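Esterase family protein (Staphylococcus aureus, PDB 6VHE) probably hydrolyses carboxylic esters, and possibly S-formylglutathione, as a serine esterase of the esterase D family. Local coordinates at residues Gly49-Glu54 / Leu158-Phe163; Thr55-Tyr60 / His236-Trp241; His81-Asn86 / His122-Tyr127. All coordinates share one frame; numbering follows the deposited sequence. Where two conformers were deposited one is given.

In the fold
The three contacts surround one site, where the carbamoyl group of 6WG is bonded to Ser123. Interaction 3 carries Ser123, and interaction 2 carries His236; both are predicted members of a charge relay system with Asp207. Interaction 1 lines the ligand with Leu50 and Trp160. Its Leu50 N and Met124 N of interaction 3 share the ligand oxygen. Interactions 1 and 3 are close, with centres about 9 Å apart. The centre of interaction 2 is about 14 Å from that of interaction 1 and about 16 Å from that of interaction 3. Ser52 OG is 2.8 Å from Tyr238 OH, and Tyr57 OH is 2.8 Å from His122 ND1; both are probable hydrogen bonds joining interaction 2 to the others.

Interaction 1: residues Gly49-Glu54 / Leu158-Phe163; sequences GLSSDE and LEWNDF. With 6WG ((2~{R})-2-phenylpiperidine-1-carbaldehyde), chain E.
Leu50 is the bump of this contact, and Leu158, Trp160 and Phe163 form the hollow that takes it. The CG of Leu50 stands anti to its backbone N (chi1 -180°), which sends both methyl groups into the 158-163 loop. CD2 is the branch that meets the indole. It sits over one face of Trp160, 3.6 Å from the centroid of the five-membered ring and 22° off the ring normal. This is a CH-pi contact, and the methyl lies toward the rim of the ring. The same CD2 also meets Leu158 CD2 at 3.9 Å. The other branch, CD1, approaches Phe163 CD1 at 3.9 Å, where the two side chains cross at about a right angle. Thus CD1 faces Phe163, while CD2 lies between the indole, Leu158 and Phe163.

Ser51 fills the next place along the indole. Its CB lies 3.5 Å from Trp160 CZ2, so Trp160 spans two successive residues of the 49-54 loop. No hydrogen bond joins the two loops. Two type II turns, Gly49 to Ser52 and Trp160 to Phe163, shape them.

The ligand 6WG lies against both loops. Trp160 CZ3 touches its C10 on the piperidine ring at 3.5 Å. Leu50 N donates to its O1 at 3.1 Å in a nearly straight bond, with an N-H...O angle of 174°. His81 also packs on Leu50. The loop after strand 42-47 therefore supplies a backbone N-H while the Leu50 side chain helps build an apolar wall. This arrangement is consistent with one arm of the oxyanion hole of an alpha/beta-hydrolase.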
loop_
_atom_site.group_PDB
_atom_site.type_symbol
_atom_site.label_atom_id
_atom_site.label_comp_id
_atom_site.label_asym_id
_atom_site.label_seq_id
_atom_site.Cartn_x
_atom_site.Cartn_y
_atom_site.Cartn_z
ATOM N N GLY A 49 3.639 -19.387 4.499
ATOM C CA GLY A 49 3.063 -20.688 4.233
ATOM C C GLY A 49 2.074 -20.656 3.075
ATOM O O GLY A 49 1.824 -19.624 2.450
ATOM N N LEU A 50 1.507 -21.827 2.784
ATOM C CA LEU A 50 0.631 -21.954 1.625
ATOM C C LEU A 50 -0.657 -21.183 1.871
ATOM O O LEU A 50 -1.269 -21.312 2.933
ATOM C CB LEU A 50 0.318 -23.423 1.335
ATOM C CG LEU A 50 -0.591 -23.693 0.126
ATOM C CD1 LEU A 50 0.105 -23.306 -1.177
ATOM C CD2 LEU A 50 -1.023 -25.163 0.085
ATOM N N SER A 51 -1.046 -20.360 0.892
ATOM C CA SER A 51 -2.220 -19.482 0.858
ATOM C C SER A 51 -1.921 -18.109 1.464
ATOM O O SER A 51 -2.739 -17.197 1.316
ATOM C CB SER A 51 -3.466 -20.081 1.543
ATOM O OG SER A 51 -3.395 -19.919 2.956
ATOM N N SER A 52 -0.766 -17.925 2.117
ATOM C CA SER A 52 -0.337 -16.612 2.579
ATOM C C SER A 52 0.435 -15.893 1.472
ATOM O O SER A 52 0.665 -16.436 0.391
ATOM C CB SER A 52 0.511 -16.739 3.850
ATOM O OG SER A 52 -0.271 -17.147 4.965
ATOM N N ASP A 53 0.854 -14.660 1.738
ATOM C CA ASP A 53 1.619 -13.889 0.749
ATOM C C ASP A 53 2.506 -12.895 1.497
ATOM O O ASP A 53 2.767 -13.057 2.695
ATOM C CB ASP A 53 0.677 -13.236 -0.293
ATOM C CG ASP A 53 -0.184 -12.085 0.276
ATOM O OD1 ASP A 53 -0.070 -11.723 1.468
ATOM O OD2 ASP A 53 -1.003 -11.530 -0.495
ATOM N N GLU A 54 2.965 -11.860 0.793
ATOM C CA GLU A 54 3.892 -10.907 1.379
ATOM C C GLU A 54 3.261 -10.043 2.463
ATOM O O GLU A 54 4.006 -9.399 3.205
ATOM C CB GLU A 54 4.508 -10.008 0.283
ATOM C CG GLU A 54 3.627 -8.825 -0.186
ATOM C CD GLU A 54 2.467 -9.257 -1.083
ATOM O OE1 GLU A 54 2.387 -10.450 -1.408
ATOM O OE2 GLU A 54 1.629 -8.405 -1.468
ATOM N N LEU A 158 -1.005 -33.100 -0.693
ATOM C CA LEU A 158 -2.075 -32.316 -0.086
ATOM C C LEU A 158 -3.092 -31.886 -1.144
ATOM O O LEU A 158 -2.725 -31.458 -2.241
ATOM C CB LEU A 158 -1.465 -31.095 0.625
ATOM C CG LEU A 158 -2.326 -30.010 1.270
ATOM C CD1 LEU A 158 -2.840 -30.455 2.634
ATOM C CD2 LEU A 158 -1.511 -28.750 1.403
ATOM N N GLU A 159 -4.375 -32.038 -0.829
ATOM C CA GLU A 159 -5.441 -31.578 -1.725
ATOM C C GLU A 159 -5.978 -30.207 -1.306
ATOM O O GLU A 159 -7.179 -29.997 -1.167
ATOM C CB GLU A 159 -6.559 -32.610 -1.791
ATOM C CG GLU A 159 -7.122 -32.804 -3.200
ATOM C CD GLU A 159 -6.341 -33.820 -4.024
ATOM O OE1 GLU A 159 -6.447 -35.036 -3.733
ATOM O OE2 GLU A 159 -5.609 -33.401 -4.951
ATOM N N TRP A 160 -5.069 -29.255 -1.122
ATOM C CA TRP A 160 -5.417 -27.911 -0.683
ATOM C C TRP A 160 -6.122 -27.137 -1.797
ATOM O O TRP A 160 -5.967 -27.423 -2.990
ATOM C CB TRP A 160 -4.159 -27.166 -0.243
ATOM C CG TRP A 160 -4.374 -25.726 0.202
ATOM C CD1 TRP A 160 -4.336 -24.601 -0.590
ATOM C CD2 TRP A 160 -4.611 -25.260 1.540
ATOM N NE1 TRP A 160 -4.556 -23.477 0.172
ATOM C CE2 TRP A 160 -4.725 -23.852 1.481
ATOM C CE3 TRP A 160 -4.745 -25.895 2.781
ATOM C CZ2 TRP A 160 -4.966 -23.072 2.615
ATOM C CZ3 TRP A 160 -4.986 -25.117 3.907
ATOM C CH2 TRP A 160 -5.091 -23.721 3.815
ATOM N N ASN A 161 -6.894 -26.133 -1.381
ATOM C CA ASN A 161 -7.682 -25.309 -2.287
ATOM C C ASN A 161 -6.844 -24.805 -3.456
ATOM O O ASN A 161 -5.864 -24.080 -3.266
ATOM C CB ASN A 161 -8.273 -24.132 -1.506
ATOM C CG ASN A 161 -9.336 -23.398 -2.282
ATOM O OD1 ASN A 161 -9.724 -23.816 -3.375
ATOM N ND2 ASN A 161 -9.834 -22.307 -1.716
ATOM N N ASP A 162 -7.207 -25.245 -4.663
ATOM C CA ASP A 162 -6.615 -24.796 -5.921
ATOM C C ASP A 162 -5.125 -25.116 -6.051
ATOM O O ASP A 162 -4.457 -24.569 -6.929
ATOM C CB ASP A 162 -6.832 -23.287 -6.106
ATOM C CG ASP A 162 -7.039 -22.904 -7.543
ATOM O OD1 ASP A 162 -7.762 -23.621 -8.250
ATOM O OD2 ASP A 162 -6.487 -21.867 -7.956
ATOM N N PHE A 163 -4.577 -25.972 -5.198
ATOM C CA PHE A 163 -3.144 -26.250 -5.202
ATOM C C PHE A 163 -2.791 -27.299 -6.258
ATOM O O PHE A 163 -3.475 -28.319 -6.379
ATOM C CB PHE A 163 -2.727 -26.722 -3.806
ATOM C CG PHE A 163 -1.293 -27.165 -3.701
ATOM C CD1 PHE A 163 -0.271 -26.238 -3.689
ATOM C CD2 PHE A 163 -0.976 -28.518 -3.571
ATOM C CE1 PHE A 163 1.055 -26.638 -3.571
ATOM C CE2 PHE A 163 0.345 -28.932 -3.456
ATOM C CZ PHE A 163 1.367 -27.982 -3.458
HETATM C C4 6WG E . 0.661 -29.019 4.880
HETATM C C7 6WG E . 0.084 -27.607 4.979
HETATM C C6 6WG E . 0.477 -31.323 5.594
HETATM C C9 6WG E . -1.520 -26.317 6.155
HETATM C C8 6WG E . -0.267 -27.165 6.388
HETATM C C1 6WG E . 1.526 -31.668 4.765
HETATM C C2 6WG E . 2.113 -30.683 3.994
HETATM C C3 6WG E . 1.683 -29.365 4.031
HETATM C C5 6WG E . 0.048 -30.004 5.633
HETATM C C10 6WG E . -1.675 -25.793 4.705
HETATM C C11 6WG E . -0.408 -25.632 3.830
HETATM N N1 6WG E . 0.682 -26.454 4.314
HETATM C C12 6WG E . 1.736 -25.651 4.938
HETATM O O1 6WG E . 1.979 -24.409 4.418
#

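Interaction 2: residues Thr55-Tyr60 / His236-Trp241; sequences TTYMRY and HDYAYW. With 6WG ((2~{R})-2-phenylpiperidine-1-carbaldehyde), chain E.
Thr56 and Tyr238 approach each other with their oxygens. One water bridges them, 2.6 Å from Thr56 OG1 and 2.7 Å from Tyr238 OH. It lies at the edge of the Tyr238 ring, in its plane. Thr56 OG1 also bonds to Asp53 O, and Tyr238 OH to Ser52 OG.

Tyr57 comes next. It offers a ring face to the edge of Tyr238, with centroids 5.8 Å apart and planes at 83°, an edge-to-face pair. Its OH bonds to His122 ND1.

Tyr60 closes the segment. Its CB lies over a face of Tyr238, 3.9 Å from the ring centroid. With CG anti to the carbonyl carbon (chi1 -58°), Tyr60 CD2 comes 3.7 Å from Tyr238 CE2. Tyr60 OH bonds to His18 of the second subunit.

His236 also belongs to this region. Trp241 CZ2 lies over the centre of its ring, and His236 NE2 is 3.2 Å from 6WG C8. Tyr60 CB on one face and the Trp241 ring on the other limit tilting of the Tyr238 ring. Ser52 OG and the water hold its hydroxyl, which ties helix 56-60 to the start of the helix after His236.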
loop_
_atom_site.group_PDB
_atom_site.type_symbol
_atom_site.label_atom_id
_atom_site.label_comp_id
_atom_site.label_asym_id
_atom_site.label_seq_id
_atom_site.Cartn_x
_atom_site.Cartn_y
_atom_site.Cartn_z
ATOM N N THR A 55 1.925 -10.004 2.583
ATOM C CA THR A 55 1.276 -9.130 3.556
ATOM C C THR A 55 0.928 -9.829 4.862
ATOM O O THR A 55 0.667 -9.149 5.859
ATOM C CB THR A 55 -0.028 -8.542 2.987
ATOM O OG1 THR A 55 -1.027 -9.573 2.943
ATOM C CG2 THR A 55 0.191 -8.009 1.573
ATOM N N THR A 56 0.892 -11.156 4.891
ATOM C CA THR A 56 0.128 -11.776 5.963
ATOM C C THR A 56 0.907 -11.885 7.264
ATOM O O THR A 56 0.284 -11.986 8.317
ATOM C CB THR A 56 -0.393 -13.146 5.523
ATOM O OG1 THR A 56 0.648 -13.863 4.867
ATOM C CG2 THR A 56 -1.557 -12.968 4.548
ATOM N N TYR A 57 2.241 -11.843 7.239
ATOM C CA TYR A 57 2.949 -11.758 8.519
ATOM C C TYR A 57 2.683 -10.426 9.213
ATOM O O TYR A 57 2.470 -10.387 10.433
ATOM C CB TYR A 57 4.451 -11.991 8.334
ATOM C CG TYR A 57 4.872 -13.369 8.810
ATOM C CD1 TYR A 57 4.907 -13.669 10.176
ATOM C CD2 TYR A 57 5.205 -14.376 7.913
ATOM C CE1 TYR A 57 5.282 -14.924 10.632
ATOM C CE2 TYR A 57 5.575 -15.654 8.367
ATOM C CZ TYR A 57 5.609 -15.911 9.728
ATOM O OH TYR A 57 5.973 -17.155 10.198
ATOM N N MET A 58 2.696 -9.314 8.466
ATOM C CA MET A 58 2.341 -8.035 9.083
ATOM C C MET A 58 0.932 -8.083 9.650
ATOM O O MET A 58 0.678 -7.593 10.758
ATOM C CB MET A 58 2.458 -6.883 8.074
ATOM C CG MET A 58 1.970 -5.514 8.629
ATOM S SD MET A 58 0.186 -5.213 8.413
ATOM C CE MET A 58 0.106 -5.144 6.615
ATOM N N ARG A 59 0.002 -8.685 8.908
ATOM C CA ARG A 59 -1.406 -8.602 9.287
ATOM C C ARG A 59 -1.743 -9.463 10.506
ATOM O O ARG A 59 -2.519 -9.036 11.371
ATOM C CB ARG A 59 -2.270 -8.995 8.089
ATOM C CG ARG A 59 -2.197 -7.963 6.950
ATOM C CD ARG A 59 -2.603 -8.595 5.628
ATOM N NE ARG A 59 -4.028 -8.909 5.602
ATOM C CZ ARG A 59 -4.667 -9.337 4.523
ATOM N NH1 ARG A 59 -3.994 -9.504 3.389
ATOM N NH2 ARG A 59 -5.967 -9.601 4.579
ATOM N N TYR A 60 -1.194 -10.674 10.597
ATOM C CA TYR A 60 -1.676 -11.645 11.572
ATOM C C TYR A 60 -0.735 -11.855 12.751
ATOM O O TYR A 60 -1.055 -12.652 13.644
ATOM C CB TYR A 60 -1.960 -12.995 10.870
ATOM C CG TYR A 60 -2.960 -12.860 9.745
ATOM C CD1 TYR A 60 -4.085 -12.051 9.884
ATOM C CD2 TYR A 60 -2.779 -13.524 8.546
ATOM C CE1 TYR A 60 -5.004 -11.913 8.862
ATOM C CE2 TYR A 60 -3.694 -13.396 7.516
ATOM C CZ TYR A 60 -4.797 -12.588 7.677
ATOM O OH TYR A 60 -5.699 -12.460 6.648
ATOM N N HIS A 236 -1.598 -25.266 14.301
ATOM C CA HIS A 236 -1.084 -24.824 13.011
ATOM C C HIS A 236 -1.779 -23.521 12.602
ATOM O O HIS A 236 -2.637 -23.495 11.720
ATOM C CB HIS A 236 -1.280 -25.938 11.976
ATOM C CG HIS A 236 -0.478 -25.744 10.731
ATOM N ND1 HIS A 236 0.802 -26.233 10.589
ATOM C CD2 HIS A 236 -0.759 -25.076 9.587
ATOM C CE1 HIS A 236 1.267 -25.895 9.400
ATOM N NE2 HIS A 236 0.347 -25.179 8.778
ATOM N N ASP A 237 -1.413 -22.415 13.270
ATOM C CA ASP A 237 -2.101 -21.152 13.001
ATOM C C ASP A 237 -1.239 -19.957 13.400
ATOM O O ASP A 237 -0.169 -20.091 13.999
ATOM C CB ASP A 237 -3.468 -21.084 13.701
ATOM C CG ASP A 237 -3.381 -21.304 15.207
ATOM O OD1 ASP A 237 -2.320 -21.046 15.814
ATOM O OD2 ASP A 237 -4.396 -21.736 15.786
ATOM N N TYR A 238 -1.738 -18.770 13.062
ATOM C CA TYR A 238 -0.972 -17.552 13.284
ATOM C C TYR A 238 -0.929 -17.130 14.751
ATOM O O TYR A 238 -0.025 -16.380 15.134
ATOM C CB TYR A 238 -1.541 -16.427 12.428
ATOM C CG TYR A 238 -0.901 -16.360 11.071
ATOM C CD1 TYR A 238 0.381 -15.841 10.912
ATOM C CD2 TYR A 238 -1.568 -16.822 9.947
ATOM C CE1 TYR A 238 0.981 -15.771 9.655
ATOM C CE2 TYR A 238 -0.976 -16.754 8.691
ATOM C CZ TYR A 238 0.291 -16.227 8.550
ATOM O OH TYR A 238 0.876 -16.168 7.294
ATOM N N ALA A 239 -1.868 -17.589 15.583
ATOM C CA ALA A 239 -1.674 -17.410 17.016
ATOM C C ALA A 239 -0.364 -18.052 17.446
ATOM O O ALA A 239 0.433 -17.434 18.158
ATOM C CB ALA A 239 -2.855 -17.979 17.803
ATOM N N TYR A 240 -0.083 -19.260 16.953
ATOM C CA TYR A 240 1.172 -19.914 17.300
ATOM C C TYR A 240 2.368 -19.222 16.642
ATOM O O TYR A 240 3.384 -18.970 17.298
ATOM C CB TYR A 240 1.129 -21.398 16.913
ATOM C CG TYR A 240 2.447 -22.078 17.156
ATOM C CD1 TYR A 240 2.855 -22.383 18.446
ATOM C CD2 TYR A 240 3.303 -22.390 16.097
ATOM C CE1 TYR A 240 4.073 -22.999 18.686
ATOM C CE2 TYR A 240 4.535 -23.006 16.328
ATOM C CZ TYR A 240 4.910 -23.305 17.628
ATOM O OH TYR A 240 6.115 -23.919 17.883
ATOM N N TRP A 241 2.279 -18.913 15.342
ATOM C CA TRP A 241 3.443 -18.346 14.662
ATOM C C TRP A 241 3.795 -16.954 15.192
ATOM O O TRP A 241 4.975 -16.578 15.205
ATOM C CB TRP A 241 3.205 -18.333 13.144
ATOM C CG TRP A 241 3.018 -19.752 12.642
ATOM C CD1 TRP A 241 3.746 -20.848 13.008
ATOM C CD2 TRP A 241 2.017 -20.223 11.725
ATOM N NE1 TRP A 241 3.270 -21.976 12.359
ATOM C CE2 TRP A 241 2.206 -21.615 11.575
ATOM C CE3 TRP A 241 0.988 -19.601 11.008
ATOM C CZ2 TRP A 241 1.396 -22.393 10.744
ATOM C CZ3 TRP A 241 0.181 -20.377 10.195
ATOM C CH2 TRP A 241 0.393 -21.756 10.065
HETATM C C4 6WG E . 0.661 -29.019 4.880
HETATM C C7 6WG E . 0.084 -27.607 4.979
HETATM C C6 6WG E . 0.477 -31.323 5.594
HETATM C C9 6WG E . -1.520 -26.317 6.155
HETATM C C8 6WG E . -0.267 -27.165 6.388
HETATM C C1 6WG E . 1.526 -31.668 4.765
HETATM C C2 6WG E . 2.113 -30.683 3.994
HETATM C C3 6WG E . 1.683 -29.365 4.031
HETATM C C5 6WG E . 0.048 -30.004 5.633
HETATM C C10 6WG E . -1.675 -25.793 4.705
HETATM C C11 6WG E . -0.408 -25.632 3.830
HETATM N N1 6WG E . 0.682 -26.454 4.314
HETATM C C12 6WG E . 1.736 -25.651 4.938
HETATM O O1 6WG E . 1.979 -24.409 4.418
HETATM O O HOH W 1 2.811 -14.811 5.897
#

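Interaction 3: residues His81-Asn86 / His122-Tyr127; sequences HSAYAN and HSMGGY. With 6WG ((2~{R})-2-phenylpiperidine-1-carbaldehyde), chain E.
The nucleophile elbow of an alpha/beta-hydrolase packs here against the loop 81-86. Met124, just after Ser123 in the GxSxG sequence, is the main bridge. Its SD lies 3.4 Å from Ala83 N, and its CG is 3.6 Å from Ala83 CA. The chain runs extended through chi1 and chi2, then bends at chi3 (81°). This bend brings CE to 3.8 Å from Tyr84 CE2. The Tyr84 ring packs on the start of the helix, with CE2 3.6 Å from Gly125 CA. Gly125 N donates to His122 O within the elbow. Tyr84 OH bonds to His48 O, which ties the ring to the loop just after strand 42-47.

Ala83 also meets Tyr127, about one turn further along the helix. Its O lies at the edge of the Tyr127 ring, near the ring plane, and its CB is 3.9 Å from Tyr127 CE1. Lys131 NZ donates to that same Ala83 O. The loop is shaped by a type I' turn from Ser82 to Ala85. Ser82 OG accepts from Tyr84 N, an ST turn.

Ser123 sits at the N-cap position, with phi and psi of 54° and -116°, the strained backbone of such an elbow. Its OG is bonded to 6WG C12 at 1.4 Å as a carbamate, in keeping with its predicted role as nucleophile. Met124 N is the second backbone donor to the ligand oxygen, consistent with an oxyanion hole. The hydrogen bond from Met124 N to 6WG O1 is 2.7 Å long.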
loop_
_atom_site.group_PDB
_atom_site.type_symbol
_atom_site.label_atom_id
_atom_site.label_comp_id
_atom_site.label_asym_id
_atom_site.label_seq_id
_atom_site.Cartn_x
_atom_site.Cartn_y
_atom_site.Cartn_z
ATOM N N HIS A 81 1.835 -20.496 -4.714
ATOM C CA HIS A 81 1.703 -21.910 -4.362
ATOM C C HIS A 81 2.930 -22.727 -4.765
ATOM O O HIS A 81 2.808 -23.919 -5.048
ATOM C CB HIS A 81 0.462 -22.518 -5.026
ATOM C CG HIS A 81 -0.826 -22.189 -4.341
ATOM N ND1 HIS A 81 -1.984 -22.902 -4.560
ATOM C CD2 HIS A 81 -1.143 -21.218 -3.447
ATOM C CE1 HIS A 81 -2.959 -22.396 -3.824
ATOM N NE2 HIS A 81 -2.477 -21.370 -3.142
ATOM N N SER A 82 4.111 -22.111 -4.812
ATOM C CA SER A 82 5.250 -22.712 -5.500
ATOM C C SER A 82 6.083 -23.644 -4.634
ATOM O O SER A 82 6.985 -24.298 -5.166
ATOM C CB SER A 82 6.179 -21.622 -6.024
ATOM O OG SER A 82 6.760 -20.922 -4.929
ATOM N N ALA A 83 5.857 -23.673 -3.321
ATOM C CA ALA A 83 6.715 -24.429 -2.404
ATOM C C ALA A 83 8.192 -24.053 -2.561
ATOM O O ALA A 83 9.083 -24.856 -2.269
ATOM C CB ALA A 83 6.522 -25.942 -2.573
ATOM N N TYR A 84 8.463 -22.819 -3.007
ATOM C CA TYR A 84 9.829 -22.292 -3.072
ATOM C C TYR A 84 10.698 -23.090 -4.038
ATOM O O TYR A 84 11.915 -23.192 -3.865
ATOM C CB TYR A 84 10.462 -22.219 -1.668
ATOM C CG TYR A 84 9.664 -21.276 -0.792
ATOM C CD1 TYR A 84 9.890 -19.909 -0.833
ATOM C CD2 TYR A 84 8.627 -21.746 0.009
ATOM C CE1 TYR A 84 9.125 -19.025 -0.054
ATOM C CE2 TYR A 84 7.863 -20.878 0.777
ATOM C CZ TYR A 84 8.114 -19.523 0.737
ATOM O OH TYR A 84 7.335 -18.672 1.494
ATOM N N ALA A 85 10.083 -23.639 -5.081
ATOM C CA ALA A 85 10.789 -24.391 -6.105
ATOM C C ALA A 85 10.852 -23.602 -7.405
ATOM O O ALA A 85 9.987 -22.774 -7.694
ATOM C CB ALA A 85 10.104 -25.736 -6.379
ATOM N N ASN A 86 11.866 -23.885 -8.213
ATOM C CA ASN A 86 11.748 -23.572 -9.634
ATOM C C ASN A 86 10.771 -24.578 -10.230
ATOM O O ASN A 86 11.113 -25.741 -10.428
ATOM C CB ASN A 86 13.098 -23.648 -10.332
ATOM C CG ASN A 86 14.050 -22.597 -9.845
ATOM O OD1 ASN A 86 13.637 -21.512 -9.404
ATOM N ND2 ASN A 86 15.339 -22.902 -9.919
ATOM N N HIS A 122 7.106 -20.551 8.006
ATOM C CA HIS A 122 6.185 -21.534 8.577
ATOM C C HIS A 122 5.511 -22.377 7.491
ATOM O O HIS A 122 5.282 -21.910 6.370
ATOM C CB HIS A 122 5.117 -20.852 9.468
ATOM C CG HIS A 122 4.147 -20.008 8.706
ATOM N ND1 HIS A 122 4.373 -18.674 8.441
ATOM C CD2 HIS A 122 2.956 -20.312 8.136
ATOM C CE1 HIS A 122 3.358 -18.190 7.743
ATOM N NE2 HIS A 122 2.485 -19.163 7.545
ATOM N N SER A 123 5.216 -23.640 7.838
ATOM C CA SER A 123 4.577 -24.630 6.961
ATOM C C SER A 123 5.334 -24.780 5.643
ATOM O O SER A 123 6.491 -25.216 5.641
ATOM C CB SER A 123 3.104 -24.266 6.707
ATOM O OG SER A 123 2.381 -25.342 6.114
ATOM N N MET A 124 4.695 -24.434 4.515
ATOM C CA MET A 124 5.410 -24.388 3.236
ATOM C C MET A 124 6.655 -23.513 3.325
ATOM O O MET A 124 7.658 -23.782 2.656
ATOM C CB MET A 124 4.480 -23.871 2.127
ATOM C CG MET A 124 5.082 -23.847 0.719
ATOM S SD MET A 124 3.928 -23.156 -0.518
ATOM C CE MET A 124 4.184 -21.391 -0.207
ATOM N N GLY A 125 6.617 -22.468 4.154
ATOM C CA GLY A 125 7.789 -21.629 4.322
ATOM C C GLY A 125 8.830 -22.219 5.246
ATOM O O GLY A 125 10.002 -21.839 5.166
ATOM N N GLY A 126 8.425 -23.129 6.136
ATOM C CA GLY A 126 9.411 -23.885 6.894
ATOM C C GLY A 126 10.110 -24.891 6.002
ATOM O O GLY A 126 11.315 -25.138 6.135
ATOM N N TYR A 127 9.354 -25.470 5.070
ATOM C CA TYR A 127 9.913 -26.322 4.030
ATOM C C TYR A 127 10.895 -25.540 3.164
ATOM O O TYR A 127 12.017 -25.989 2.913
ATOM C CB TYR A 127 8.754 -26.887 3.213
ATOM C CG TYR A 127 9.092 -27.675 1.970
ATOM C CD1 TYR A 127 8.793 -27.171 0.709
ATOM C CD2 TYR A 127 9.655 -28.935 2.055
ATOM C CE1 TYR A 127 9.063 -27.898 -0.436
ATOM C CE2 TYR A 127 9.940 -29.668 0.918
ATOM C CZ TYR A 127 9.639 -29.144 -0.325
ATOM O OH TYR A 127 9.908 -29.877 -1.462
HETATM C C4 6WG E . 0.661 -29.019 4.880
HETATM C C7 6WG E . 0.084 -27.607 4.979
HETATM C C6 6WG E . 0.477 -31.323 5.594
HETATM C C9 6WG E . -1.520 -26.317 6.155
HETATM C C8 6WG E . -0.267 -27.165 6.388
HETATM C C1 6WG E . 1.526 -31.668 4.765
HETATM C C2 6WG E . 2.113 -30.683 3.994
HETATM C C3 6WG E . 1.683 -29.365 4.031
HETATM C C5 6WG E . 0.048 -30.004 5.633
HETATM C C10 6WG E . -1.675 -25.793 4.705
HETATM C C11 6WG E . -0.408 -25.632 3.830
HETATM N N1 6WG E . 0.682 -26.454 4.314
HETATM C C12 6WG E . 1.736 -25.651 4.938
HETATM O O1 6WG E . 1.979 -24.409 4.418
#